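Translation initiation factor eIF2b-like protein (Chaetomium thermophilum, PDB 4ZEM) probably acts as the beta subunit of the translation initiation factor eIF2B, the decameric complex thought to promote guanine nucleotide exchange on eIF2. Local coordinates at residues A13-S18 / E29-L34; T41-A46 / G306-C311; Q55-S60 / A158-V163; Q176-I181 / V204-V209; A238-L243 / T250-S255. All coordinates share one frame; numbering follows the deposited sequence.

Contact 1. Residues A13-S18 / E29-L34; sequences ATWTKS and ESLIFL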
# COMPACT_ATOMS: atom_id res chain seq x y z
N ALA A 13 13.45 -5.14 11.97
CA ALA A 13 13.04 -5.94 13.11
C ALA A 13 13.56 -5.34 14.41
O ALA A 13 12.83 -5.24 15.40
CB ALA A 13 13.52 -7.37 12.95
N THR A 14 14.83 -4.94 14.40
CA THR A 14 15.44 -4.31 15.57
C THR A 14 14.80 -2.94 15.82
O THR A 14 14.58 -2.55 16.96
CB THR A 14 16.97 -4.16 15.42
OG1 THR A 14 17.26 -3.39 14.25
CG2 THR A 14 17.62 -5.53 15.29
N TRP A 15 14.51 -2.23 14.73
CA TRP A 15 13.86 -0.92 14.82
C TRP A 15 12.48 -1.05 15.46
O TRP A 15 12.07 -0.21 16.26
CB TRP A 15 13.73 -0.29 13.43
CG TRP A 15 13.02 1.04 13.43
CD1 TRP A 15 13.58 2.26 13.63
CD2 TRP A 15 11.62 1.27 13.20
NE1 TRP A 15 12.62 3.24 13.55
CE2 TRP A 15 11.41 2.66 13.29
CE3 TRP A 15 10.53 0.43 12.93
CZ2 TRP A 15 10.15 3.24 13.12
CZ3 TRP A 15 9.28 1.01 12.77
CH2 TRP A 15 9.10 2.40 12.86
N THR A 16 11.78 -2.12 15.12
CA THR A 16 10.42 -2.35 15.59
C THR A 16 10.29 -2.53 17.11
O THR A 16 9.32 -2.05 17.71
CB THR A 16 9.79 -3.57 14.90
OG1 THR A 16 9.88 -3.40 13.48
CG2 THR A 16 8.33 -3.73 15.28
N LYS A 17 11.24 -3.21 17.75
CA LYS A 17 11.10 -3.44 19.19
C LYS A 17 11.90 -2.48 20.07
O LYS A 17 11.88 -2.60 21.29
CB LYS A 17 11.49 -4.88 19.55
CG LYS A 17 10.31 -5.68 20.06
CD LYS A 17 9.59 -4.91 21.17
CE LYS A 17 8.72 -5.81 22.03
NZ LYS A 17 9.52 -6.87 22.71
N SER A 18 12.58 -1.53 19.45
CA SER A 18 13.12 -0.41 20.21
C SER A 18 12.09 0.71 20.23
O SER A 18 12.21 1.66 20.98
CB SER A 18 14.43 0.07 19.61
OG SER A 18 14.39 0.04 18.19
N GLU A 29 14.19 9.18 13.51
CA GLU A 29 15.49 9.31 12.86
C GLU A 29 16.08 7.97 12.42
O GLU A 29 16.74 7.90 11.38
CB GLU A 29 16.47 10.02 13.79
CG GLU A 29 17.63 10.66 13.05
CD GLU A 29 17.18 11.56 11.91
OE1 GLU A 29 17.76 11.46 10.81
OE2 GLU A 29 16.24 12.36 12.12
N SER A 30 15.87 6.93 13.21
CA SER A 30 16.29 5.58 12.83
C SER A 30 15.57 5.12 11.57
O SER A 30 16.17 4.53 10.67
CB SER A 30 16.06 4.58 13.97
OG SER A 30 16.40 5.15 15.22
N LEU A 31 14.26 5.37 11.51
CA LEU A 31 13.48 4.98 10.34
C LEU A 31 13.92 5.78 9.11
O LEU A 31 14.02 5.22 8.02
CB LEU A 31 11.98 5.20 10.59
CG LEU A 31 11.04 4.65 9.50
CD1 LEU A 31 11.48 3.28 9.02
CD2 LEU A 31 9.59 4.62 9.98
N ILE A 32 14.21 7.06 9.30
CA ILE A 32 14.69 7.91 8.22
C ILE A 32 15.97 7.32 7.66
O ILE A 32 16.18 7.26 6.45
CB ILE A 32 14.96 9.36 8.69
CG1 ILE A 32 13.65 10.06 9.08
CG2 ILE A 32 15.65 10.17 7.60
CD1 ILE A 32 12.79 10.43 7.91
N PHE A 33 16.82 6.85 8.57
CA PHE A 33 18.08 6.22 8.20
C PHE A 33 17.85 4.96 7.37
O PHE A 33 18.53 4.73 6.37
CB PHE A 33 18.90 5.90 9.46
CG PHE A 33 20.22 5.26 9.18
CD1 PHE A 33 21.29 6.01 8.72
CD2 PHE A 33 20.40 3.90 9.38
CE1 PHE A 33 22.51 5.42 8.46
CE2 PHE A 33 21.62 3.30 9.13
CZ PHE A 33 22.68 4.06 8.66
N LEU A 34 16.89 4.14 7.79
CA LEU A 34 16.57 2.90 7.09
C LEU A 34 16.03 3.17 5.69
O LEU A 34 16.38 2.46 4.74
CB LEU A 34 15.57 2.07 7.89
CG LEU A 34 16.08 1.54 9.24
CD1 LEU A 34 14.99 0.80 9.98
CD2 LEU A 34 17.28 0.65 9.02
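The indole of Trp15 reaches across to Ser30, Leu31 and Leu34. Over one face lies Leu31 CD1, 4.3 Å above the ring plane and offset toward the rim. At an edge, in the plane of the ring, sits Ser30 CB, 3.4 Å from Trp15 CD1. Leu31 CD2 meets the six-membered ring, with 3.5 Å to Trp15 CZ2, while its CB lies near NE1. Leu34 comes in at the root of the side chain, where its CD1 is 3.8 Å from Trp15 CB. Trp15 can span the gap because its CG is anti to the backbone N (chi1 178°), which swings the whole indole out from its helix. The two helices run nearly antiparallel, at 167°, as the arms of a helical hairpin at the start of the N-terminal helical region, and the axes stand 10.7 Å apart. Leu52 of helix 43-59 touches both Trp15 and Leu31, so the hairpin packs against the next helix. Although Trp15 NE1 lies 3.4 Å from Leu31 N, both are donors and no bond forms; NE1 gives its hydrogen to Ser27 O, one turn before Leu31 in helix 24-37. Ser30 OG bonds within its own helix, to Ala26 O.

Contact 2. Residues T41-A46 / G306-C311; sequences TGDECA and GVYKFC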
# COMPACT_ATOMS: atom_id res chain seq x y z
N THR A 41 12.01 -1.26 2.25
CA THR A 41 11.49 -1.01 0.91
C THR A 41 10.09 -1.57 0.66
O THR A 41 9.71 -2.59 1.25
CB THR A 41 12.41 -1.60 -0.17
OG1 THR A 41 12.88 -2.88 0.27
CG2 THR A 41 13.61 -0.70 -0.42
N GLY A 42 9.34 -0.90 -0.21
CA GLY A 42 8.04 -1.39 -0.64
C GLY A 42 6.94 -1.45 0.40
O GLY A 42 6.67 -0.48 1.10
N ASP A 43 6.26 -2.59 0.47
CA ASP A 43 5.11 -2.74 1.36
C ASP A 43 5.45 -2.86 2.85
O ASP A 43 4.60 -2.58 3.70
CB ASP A 43 4.27 -3.94 0.93
CG ASP A 43 4.08 -4.02 -0.57
OD1 ASP A 43 4.25 -2.98 -1.25
OD2 ASP A 43 3.75 -5.12 -1.08
N GLU A 44 6.68 -3.27 3.18
CA GLU A 44 7.04 -3.38 4.59
C GLU A 44 7.35 -1.98 5.10
O GLU A 44 7.39 -1.74 6.31
CB GLU A 44 8.22 -4.32 4.80
CG GLU A 44 9.51 -3.86 4.16
CD GLU A 44 10.63 -4.87 4.33
OE1 GLU A 44 10.50 -5.75 5.22
OE2 GLU A 44 11.63 -4.79 3.59
N CYS A 45 7.57 -1.08 4.16
CA CYS A 45 7.69 0.34 4.43
C CYS A 45 6.35 0.91 4.90
O CYS A 45 6.31 1.76 5.80
CB CYS A 45 8.20 1.06 3.18
SG CYS A 45 7.93 2.82 3.09
N ALA A 46 5.25 0.44 4.31
CA ALA A 46 3.91 0.91 4.67
C ALA A 46 3.62 0.66 6.15
O ALA A 46 3.15 1.55 6.86
CB ALA A 46 2.86 0.24 3.81
N GLY A 306 -3.42 -3.54 -3.10
CA GLY A 306 -4.18 -3.31 -1.88
C GLY A 306 -4.57 -1.85 -1.84
O GLY A 306 -3.88 -1.01 -2.43
N VAL A 307 -5.67 -1.55 -1.16
CA VAL A 307 -6.21 -0.19 -1.10
C VAL A 307 -5.22 0.80 -0.48
O VAL A 307 -5.21 1.98 -0.84
CB VAL A 307 -7.55 -0.18 -0.31
CG1 VAL A 307 -8.07 1.22 -0.10
CG2 VAL A 307 -8.57 -1.03 -1.04
N TYR A 308 -4.37 0.33 0.43
CA TYR A 308 -3.37 1.21 1.03
C TYR A 308 -2.37 1.73 -0.02
O TYR A 308 -1.68 2.71 0.22
CB TYR A 308 -2.62 0.50 2.18
CG TYR A 308 -1.64 -0.57 1.78
CD1 TYR A 308 -0.28 -0.29 1.71
CD2 TYR A 308 -2.05 -1.87 1.51
CE1 TYR A 308 0.64 -1.26 1.36
CE2 TYR A 308 -1.14 -2.86 1.15
CZ TYR A 308 0.20 -2.55 1.08
OH TYR A 308 1.11 -3.51 0.73
N LYS A 309 -2.29 1.07 -1.17
CA LYS A 309 -1.44 1.57 -2.24
C LYS A 309 -2.17 2.54 -3.19
O LYS A 309 -1.59 3.05 -4.14
CB LYS A 309 -0.83 0.39 -3.00
CG LYS A 309 -0.05 -0.51 -2.06
CD LYS A 309 1.28 -1.00 -2.59
CE LYS A 309 1.17 -2.33 -3.29
NZ LYS A 309 2.53 -2.85 -3.61
N PHE A 310 -3.44 2.81 -2.90
CA PHE A 310 -4.21 3.80 -3.67
C PHE A 310 -3.78 5.23 -3.34
O PHE A 310 -4.06 5.73 -2.25
CB PHE A 310 -5.71 3.66 -3.39
CG PHE A 310 -6.38 2.58 -4.18
CD1 PHE A 310 -5.78 1.35 -4.37
CD2 PHE A 310 -7.64 2.80 -4.74
CE1 PHE A 310 -6.41 0.35 -5.10
CE2 PHE A 310 -8.27 1.80 -5.46
CZ PHE A 310 -7.66 0.58 -5.65
N CYS A 311 -3.12 5.90 -4.28
CA CYS A 311 -2.72 7.29 -4.06
C CYS A 311 -3.86 8.22 -4.50
O CYS A 311 -4.34 8.11 -5.62
CB CYS A 311 -1.45 7.63 -4.85
SG CYS A 311 0.03 6.73 -4.34
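Lys309 crosses to Asp43 with a chain that bends twice on the way. From CB the chain goes to CG, which rests over one face of its neighbour Tyr308, 3.6 Å above the ring plane and toward the rim. Bends at chi2 and chi3 (-137° and -92°) then carry CD and CE to 3.8 Å from Asp43 OD1. At the tip, NZ forms a salt bridge with Asp43 OD1 at 2.9 Å, on the syn side of the carboxylate and 29° out of its plane; NZ also has a weak bond to Ala272 O. Asp43 is poorly ordered, so the details of the pair deserve some caution. Tyr308 lies alongside, its ring against Lys309 CG. Its CE1 packs at 3.6 Å on Ala46 CB, and its OH end comes to 3.2 Å from Asp43 CB, which lies near the plane of the ring at its edge. Ring and carboxylate planes are almost perpendicular. Ile174 and Ala177 of helix 154-182 also touch Tyr308. The segment 306-311 follows strand 301-304 of the mostly parallel sheet, and 43-46 opens the long helix 43-59, so the arrangement is a joint between the N-terminal helical region and the Rossmann-like domain of the eIF2B alpha/beta/delta family.

Contact 3. Residues Q55-S60 / A158-V163; sequences QVVAKS and ALRSEV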
# COMPACT_ATOMS: atom_id res chain seq x y z
N GLN A 55 3.34 5.86 17.24
CA GLN A 55 4.20 6.32 18.32
C GLN A 55 4.18 7.84 18.41
O GLN A 55 4.32 8.41 19.50
CB GLN A 55 5.63 5.83 18.11
CG GLN A 55 5.87 4.40 18.51
CD GLN A 55 5.53 4.12 19.96
OE1 GLN A 55 5.84 4.92 20.85
NE2 GLN A 55 4.90 2.98 20.21
N VAL A 56 3.98 8.49 17.27
CA VAL A 56 3.80 9.94 17.24
C VAL A 56 2.53 10.34 17.98
O VAL A 56 2.53 11.27 18.78
CB VAL A 56 3.76 10.46 15.78
CG1 VAL A 56 3.33 11.92 15.74
CG2 VAL A 56 5.11 10.28 15.12
N VAL A 57 1.45 9.61 17.72
CA VAL A 57 0.19 9.85 18.41
C VAL A 57 0.37 9.64 19.91
O VAL A 57 -0.12 10.42 20.72
CB VAL A 57 -0.94 8.94 17.88
CG1 VAL A 57 -2.20 9.10 18.72
CG2 VAL A 57 -1.24 9.27 16.42
N ALA A 58 1.09 8.58 20.26
CA ALA A 58 1.30 8.22 21.66
C ALA A 58 2.25 9.14 22.43
O ALA A 58 1.94 9.55 23.55
CB ALA A 58 1.81 6.79 21.74
N LYS A 59 3.40 9.45 21.86
CA LYS A 59 4.45 10.16 22.59
C LYS A 59 4.59 11.67 22.33
O LYS A 59 5.14 12.37 23.17
CB LYS A 59 5.79 9.49 22.35
CG LYS A 59 5.83 8.02 22.75
CD LYS A 59 7.24 7.47 22.62
CE LYS A 59 7.40 6.14 23.34
NZ LYS A 59 8.84 5.79 23.51
N SER A 60 4.15 12.16 21.17
CA SER A 60 4.29 13.59 20.89
C SER A 60 3.39 14.43 21.81
O SER A 60 2.45 13.91 22.42
CB SER A 60 3.99 13.90 19.42
OG SER A 60 2.59 13.89 19.17
N ALA A 158 -8.70 10.19 25.85
CA ALA A 158 -9.70 9.31 25.26
C ALA A 158 -9.53 9.23 23.75
O ALA A 158 -9.61 8.14 23.17
CB ALA A 158 -11.10 9.79 25.61
N LEU A 159 -9.28 10.37 23.13
CA LEU A 159 -9.09 10.44 21.68
C LEU A 159 -7.79 9.73 21.31
O LEU A 159 -7.75 8.97 20.34
CB LEU A 159 -9.09 11.90 21.21
CG LEU A 159 -8.93 12.33 19.74
CD1 LEU A 159 -7.53 12.15 19.18
CD2 LEU A 159 -9.99 11.69 18.84
N ARG A 160 -6.75 9.96 22.11
CA ARG A 160 -5.44 9.37 21.87
C ARG A 160 -5.53 7.85 21.83
O ARG A 160 -4.96 7.21 20.95
CB ARG A 160 -4.46 9.80 22.96
CG ARG A 160 -3.03 9.33 22.75
CD ARG A 160 -2.19 9.59 23.98
NE ARG A 160 -2.22 8.45 24.89
CZ ARG A 160 -1.18 7.68 25.18
NH1 ARG A 160 0.01 7.93 24.64
NH2 ARG A 160 -1.32 6.67 26.02
N SER A 161 -6.27 7.28 22.78
CA SER A 161 -6.43 5.84 22.86
C SER A 161 -7.15 5.27 21.65
O SER A 161 -6.76 4.23 21.11
CB SER A 161 -7.19 5.46 24.13
OG SER A 161 -7.52 4.08 24.12
N GLU A 162 -8.20 5.96 21.22
CA GLU A 162 -9.00 5.49 20.09
C GLU A 162 -8.23 5.58 18.77
O GLU A 162 -8.35 4.69 17.91
CB GLU A 162 -10.30 6.30 20.00
CG GLU A 162 -11.52 5.46 19.65
CD GLU A 162 -11.92 4.48 20.75
OE1 GLU A 162 -12.88 3.71 20.53
OE2 GLU A 162 -11.28 4.47 21.82
N VAL A 163 -7.44 6.63 18.60
CA VAL A 163 -6.63 6.80 17.39
C VAL A 163 -5.56 5.73 17.28
O VAL A 163 -5.34 5.17 16.20
CB VAL A 163 -5.96 8.19 17.35
CG1 VAL A 163 -4.90 8.25 16.25
CG2 VAL A 163 -7.01 9.27 17.14
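Val57 and Val163 make the apolar part of this contact. Both methyls of Val57, CG1 and CG2, lie 3.8 Å from Val163 CG1, which therefore sits against the fork of the opposing valine. Val57 CG1 also meets the aliphatic part of Arg160, at 4.1 Å from its CG. Met164 and Ile167, further along the same helix as Val163, touch Val57 too and extend the apolar seam, while Ile100 of helix 88-104 touches Val163. The seam joins the C-terminal end of helix 43-59 to the early turns of the long helix 154-182; the two run antiparallel at 161°, with axes 9.6 Å apart, as neighbours in the helical bundle of the N-terminal region. The polar interactions belong to the helix end. Arg160 is extended as far as CD and then turns at chi3 (90°), which brings NH1 to Ala58 O at 2.7 Å. The hydrogen bond is weak, bent to 123°, and the carbonyl lies at the edge of the guanidinium, near its plane. A cation here would probably be drawn to the negative end of the helix. Nearby carbonyls have their own donors: Val57 O accepts from Trp62 NE1, and Val56 O takes both Ser60 N and Ser60 OG, which approach from opposite faces of its plane, the hydroxyl at 2.6 Å. Van der Waals contact adds Ala58 CB, 3.6 Å from Arg160 NH1.

Contact 4. Residues Q176-I181 / V204-V209; sequences QADDQI and VERFLV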
# COMPACT_ATOMS: atom_id res chain seq x y z
N GLN A 176 -2.61 -7.87 6.17
CA GLN A 176 -3.50 -8.89 5.64
C GLN A 176 -3.88 -8.69 4.17
O GLN A 176 -4.59 -9.52 3.60
CB GLN A 176 -4.77 -8.97 6.48
CG GLN A 176 -4.51 -9.33 7.94
CD GLN A 176 -5.77 -9.28 8.78
OE1 GLN A 176 -6.88 -9.18 8.26
NE2 GLN A 176 -5.60 -9.35 10.10
N ALA A 177 -3.38 -7.63 3.55
CA ALA A 177 -3.79 -7.29 2.18
C ALA A 177 -3.47 -8.38 1.15
O ALA A 177 -4.32 -8.71 0.32
CB ALA A 177 -3.15 -5.97 1.75
N ASP A 178 -2.27 -8.95 1.20
CA ASP A 178 -1.87 -9.97 0.23
C ASP A 178 -2.76 -11.22 0.28
O ASP A 178 -3.15 -11.76 -0.75
CB ASP A 178 -0.40 -10.37 0.44
CG ASP A 178 0.56 -9.36 -0.17
OD1 ASP A 178 0.10 -8.41 -0.83
OD2 ASP A 178 1.79 -9.53 0.00
N ASP A 179 -3.07 -11.67 1.49
CA ASP A 179 -3.94 -12.83 1.67
C ASP A 179 -5.37 -12.52 1.23
O ASP A 179 -6.05 -13.39 0.69
CB ASP A 179 -3.94 -13.29 3.13
CG ASP A 179 -2.63 -13.96 3.52
OD1 ASP A 179 -1.91 -14.43 2.61
OD2 ASP A 179 -2.33 -14.03 4.73
N GLN A 180 -5.83 -11.31 1.49
CA GLN A 180 -7.17 -10.94 1.08
C GLN A 180 -7.25 -10.88 -0.44
O GLN A 180 -8.23 -11.34 -1.02
CB GLN A 180 -7.58 -9.61 1.71
CG GLN A 180 -7.96 -9.77 3.17
CD GLN A 180 -8.12 -8.45 3.87
OE1 GLN A 180 -7.66 -7.41 3.38
NE2 GLN A 180 -8.75 -8.47 5.04
N ILE A 181 -6.22 -10.34 -1.07
CA ILE A 181 -6.16 -10.30 -2.53
C ILE A 181 -6.13 -11.73 -3.08
O ILE A 181 -6.84 -12.06 -4.04
CB ILE A 181 -4.94 -9.51 -3.02
CG1 ILE A 181 -5.10 -8.02 -2.66
CG2 ILE A 181 -4.75 -9.69 -4.51
CD1 ILE A 181 -3.89 -7.16 -2.96
N VAL A 204 2.03 -10.91 -5.86
CA VAL A 204 1.71 -11.79 -6.97
C VAL A 204 2.07 -13.24 -6.63
O VAL A 204 1.33 -14.17 -6.94
CB VAL A 204 2.45 -11.37 -8.26
CG1 VAL A 204 2.12 -12.33 -9.40
CG2 VAL A 204 2.08 -9.95 -8.64
N GLU A 205 3.21 -13.42 -5.96
CA GLU A 205 3.64 -14.76 -5.57
C GLU A 205 2.60 -15.40 -4.64
O GLU A 205 2.23 -16.56 -4.84
CB GLU A 205 5.01 -14.71 -4.88
CG GLU A 205 6.16 -14.30 -5.81
CD GLU A 205 7.52 -14.35 -5.14
OE1 GLU A 205 7.63 -14.96 -4.05
OE2 GLU A 205 8.48 -13.76 -5.68
N ARG A 206 2.12 -14.66 -3.65
CA ARG A 206 1.14 -15.19 -2.72
C ARG A 206 -0.17 -15.49 -3.44
O ARG A 206 -0.87 -16.44 -3.10
CB ARG A 206 0.92 -14.23 -1.55
CG ARG A 206 2.16 -14.04 -0.67
CD ARG A 206 1.79 -13.47 0.69
NE ARG A 206 2.97 -13.21 1.52
CZ ARG A 206 3.42 -12.00 1.83
NH1 ARG A 206 4.50 -11.86 2.59
NH2 ARG A 206 2.80 -10.92 1.37
N PHE A 207 -0.49 -14.67 -4.44
CA PHE A 207 -1.67 -14.87 -5.26
C PHE A 207 -1.58 -16.15 -6.10
O PHE A 207 -2.51 -16.96 -6.13
CB PHE A 207 -1.85 -13.64 -6.15
CG PHE A 207 -3.07 -13.68 -7.03
CD1 PHE A 207 -4.29 -13.24 -6.56
CD2 PHE A 207 -2.98 -14.13 -8.34
CE1 PHE A 207 -5.41 -13.25 -7.37
CE2 PHE A 207 -4.09 -14.14 -9.16
CZ PHE A 207 -5.31 -13.70 -8.68
N LEU A 208 -0.44 -16.34 -6.76
CA LEU A 208 -0.25 -17.52 -7.60
C LEU A 208 -0.21 -18.81 -6.79
O LEU A 208 -0.82 -19.82 -7.16
CB LEU A 208 1.03 -17.39 -8.42
CG LEU A 208 1.01 -16.27 -9.46
CD1 LEU A 208 2.38 -16.15 -10.12
CD2 LEU A 208 -0.09 -16.50 -10.50
N VAL A 209 0.51 -18.78 -5.67
CA VAL A 209 0.63 -19.93 -4.78
C VAL A 209 -0.73 -20.35 -4.21
O VAL A 209 -1.03 -21.55 -4.13
CB VAL A 209 1.63 -19.65 -3.63
CG1 VAL A 209 1.46 -20.61 -2.47
CG2 VAL A 209 3.06 -19.68 -4.17
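Asp178 and Arg206 face each other across two helices inclined at 37°, whose axes approach to 8.8 Å and whose chains run in broadly the same direction. The side chains divide into a charged pair and a mainly apolar one. Arg206, extended from CG to NE, brings NH2 to Asp178 OD2 in a salt bridge. The modelled separation is too short to be trusted, and Arg206 was built in two conformers, so the exact geometry is doubtful. In this conformer the carboxylate meets the guanidinium at its edge, with the two planes 45° apart. Asp178 OD1 is hydrogen-bonded to Thr203 OG1 in the first turn of helix 202-214. Ile181, one turn after Asp178, meets Phe207, the neighbour of Arg206: Ile181 O lies at the ring edge, in plane, 3.8 Å from Phe207 CD1, and Ile181 CG2 is 4.1 Å from the same carbon. Here the end of the long helix 154-182 packs beside helix 202-214 on the Rossmann-like sheet, where Leu304 and Leu361 touch both Phe207 and Ile181. Asp178 thus has a partner for each carboxylate oxygen, both on the neighbouring helix, and its charge is probably offset at least in part, though the placing of the exposed arginine is uncertain.

Contact 5. Residues A238-L243 / T250-S255; sequences ALRKKL and TINLAS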
# COMPACT_ATOMS: atom_id res chain seq x y z
N ALA A 238 13.01 -19.97 -6.65
CA ALA A 238 12.24 -20.38 -5.48
C ALA A 238 10.75 -20.41 -5.76
O ALA A 238 10.06 -21.36 -5.38
CB ALA A 238 12.54 -19.45 -4.31
N LEU A 239 10.26 -19.38 -6.44
CA LEU A 239 8.85 -19.29 -6.76
C LEU A 239 8.45 -20.43 -7.66
O LEU A 239 7.42 -21.06 -7.46
CB LEU A 239 8.57 -17.98 -7.47
CG LEU A 239 7.16 -17.70 -7.97
CD1 LEU A 239 6.22 -17.64 -6.78
CD2 LEU A 239 7.08 -16.42 -8.76
N ARG A 240 9.29 -20.72 -8.65
CA ARG A 240 9.03 -21.79 -9.58
C ARG A 240 9.00 -23.13 -8.86
O ARG A 240 8.17 -23.97 -9.15
CB ARG A 240 10.05 -21.80 -10.72
CG ARG A 240 9.80 -20.70 -11.74
CD ARG A 240 10.71 -20.82 -12.94
NE ARG A 240 12.06 -20.35 -12.67
CZ ARG A 240 13.13 -21.13 -12.61
NH1 ARG A 240 13.01 -22.43 -12.82
NH2 ARG A 240 14.31 -20.61 -12.35
N LYS A 241 9.92 -23.31 -7.93
CA LYS A 241 9.99 -24.55 -7.19
C LYS A 241 8.72 -24.72 -6.38
O LYS A 241 8.17 -25.81 -6.30
CB LYS A 241 11.21 -24.56 -6.27
CG LYS A 241 11.44 -25.88 -5.56
CD LYS A 241 12.74 -25.86 -4.78
CE LYS A 241 13.01 -27.20 -4.13
NZ LYS A 241 14.39 -27.26 -3.58
N LYS A 242 8.26 -23.64 -5.77
CA LYS A 242 7.04 -23.69 -4.97
C LYS A 242 5.81 -23.99 -5.83
O LYS A 242 4.95 -24.77 -5.45
CB LYS A 242 6.85 -22.41 -4.17
CG LYS A 242 5.96 -22.58 -2.96
CD LYS A 242 5.99 -21.35 -2.08
CE LYS A 242 5.07 -21.51 -0.88
NZ LYS A 242 4.90 -20.23 -0.14
N LEU A 243 5.75 -23.38 -7.01
CA LEU A 243 4.63 -23.57 -7.92
C LEU A 243 4.56 -24.98 -8.49
O LEU A 243 3.49 -25.56 -8.61
CB LEU A 243 4.68 -22.56 -9.06
CG LEU A 243 4.31 -21.12 -8.72
CD1 LEU A 243 4.49 -20.22 -9.93
CD2 LEU A 243 2.89 -21.04 -8.19
N THR A 250 5.41 -24.17 -14.97
CA THR A 250 6.02 -22.85 -15.13
C THR A 250 6.81 -22.76 -16.42
O THR A 250 7.48 -23.72 -16.82
CB THR A 250 6.94 -22.49 -13.94
OG1 THR A 250 7.86 -23.57 -13.70
CG2 THR A 250 6.11 -22.26 -12.69
N ILE A 251 6.69 -21.61 -17.06
CA ILE A 251 7.38 -21.35 -18.31
C ILE A 251 8.29 -20.15 -18.18
O ILE A 251 7.90 -19.12 -17.63
CB ILE A 251 6.36 -21.12 -19.45
CG1 ILE A 251 5.57 -22.42 -19.70
CG2 ILE A 251 7.07 -20.66 -20.72
CD1 ILE A 251 4.49 -22.32 -20.77
N ASN A 252 9.52 -20.30 -18.63
CA ASN A 252 10.45 -19.18 -18.71
C ASN A 252 10.52 -18.69 -20.14
O ASN A 252 10.75 -19.47 -21.06
CB ASN A 252 11.84 -19.57 -18.21
CG ASN A 252 11.97 -19.44 -16.70
OD1 ASN A 252 11.57 -18.43 -16.12
ND2 ASN A 252 12.51 -20.47 -16.06
N LEU A 253 10.33 -17.39 -20.32
CA LEU A 253 10.33 -16.77 -21.63
C LEU A 253 11.60 -16.01 -21.95
O LEU A 253 12.16 -15.34 -21.09
CB LEU A 253 9.18 -15.78 -21.73
CG LEU A 253 7.90 -16.27 -22.38
CD1 LEU A 253 7.04 -15.06 -22.71
CD2 LEU A 253 8.24 -17.03 -23.65
N ALA A 254 12.04 -16.12 -23.19
CA ALA A 254 13.22 -15.40 -23.64
C ALA A 254 12.84 -13.93 -23.66
O ALA A 254 11.67 -13.59 -23.82
CB ALA A 254 13.64 -15.87 -25.02
N SER A 255 13.82 -13.05 -23.49
CA SER A 255 13.55 -11.62 -23.47
C SER A 255 12.96 -11.11 -24.78
O SER A 255 12.02 -10.33 -24.78
CB SER A 255 14.85 -10.87 -23.18
OG SER A 255 15.86 -11.29 -24.07
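Leu243 and Thr250 form the close-packed end of this contact, where Leu243 CD1 lies 3.8 Å from Thr250 CG2 and Leu243 CB lies only slightly farther from it. The leucine is buried and also touches Leu208 of helix 202-214. Thr250 OG1 sits between its backbone N and carbonyl carbon (chi1 51°), which leaves the methyl to the leucine and turns the hydroxyl toward Asn244 OD1, its hydrogen-bond partner. The aliphatic part of Arg240 lies across the threonine, with CG 4.0 Å from OG1. Segment 238-243 of helix 237-246 runs at 151° to strand residues 250-252, the usual course of the helix in a beta-alpha-beta crossover; here it links strand 218-222 to strand 249-252 at the border of the mostly parallel Rossmann-like sheet. Toward solvent the fit is looser. Exposed Asn252 holds its amide over one face of the Arg240 guanidinium, ND2 standing 3.4 Å above the plane and toward the rim, with the two planes 72° apart. Arg240 NE is equally near that nitrogen, but both are donors; NE bonds instead to Pro235 O. No hydrogen bond joins the segments: Arg240 NE and Thr250 OG1 find partners outside them, and cohesion comes from van der Waals packing.

How the contacts relate
From the N terminus, contact 1 closes first, a short hairpin finished before the other contacts begin. Contact 2 then opens at 41-46 and closes some 260 residues later at 306-311, so contacts 3, 4 and 5 all nest inside its loop, where they follow one another in series. Contact 3 shares helix 43-59 with contact 2 and helix 154-182 with contact 4; the centres of contacts 3 and 4 lie about 31 Å apart, and that long helix runs from the helical bundle to the Rossmann-like sheet. Contact 2 touches contact 4 where Gly306 meets Ile181, and contact 4 touches contact 5 through helices 202-214 and 237-246, extending the packing to the border strand 249-252.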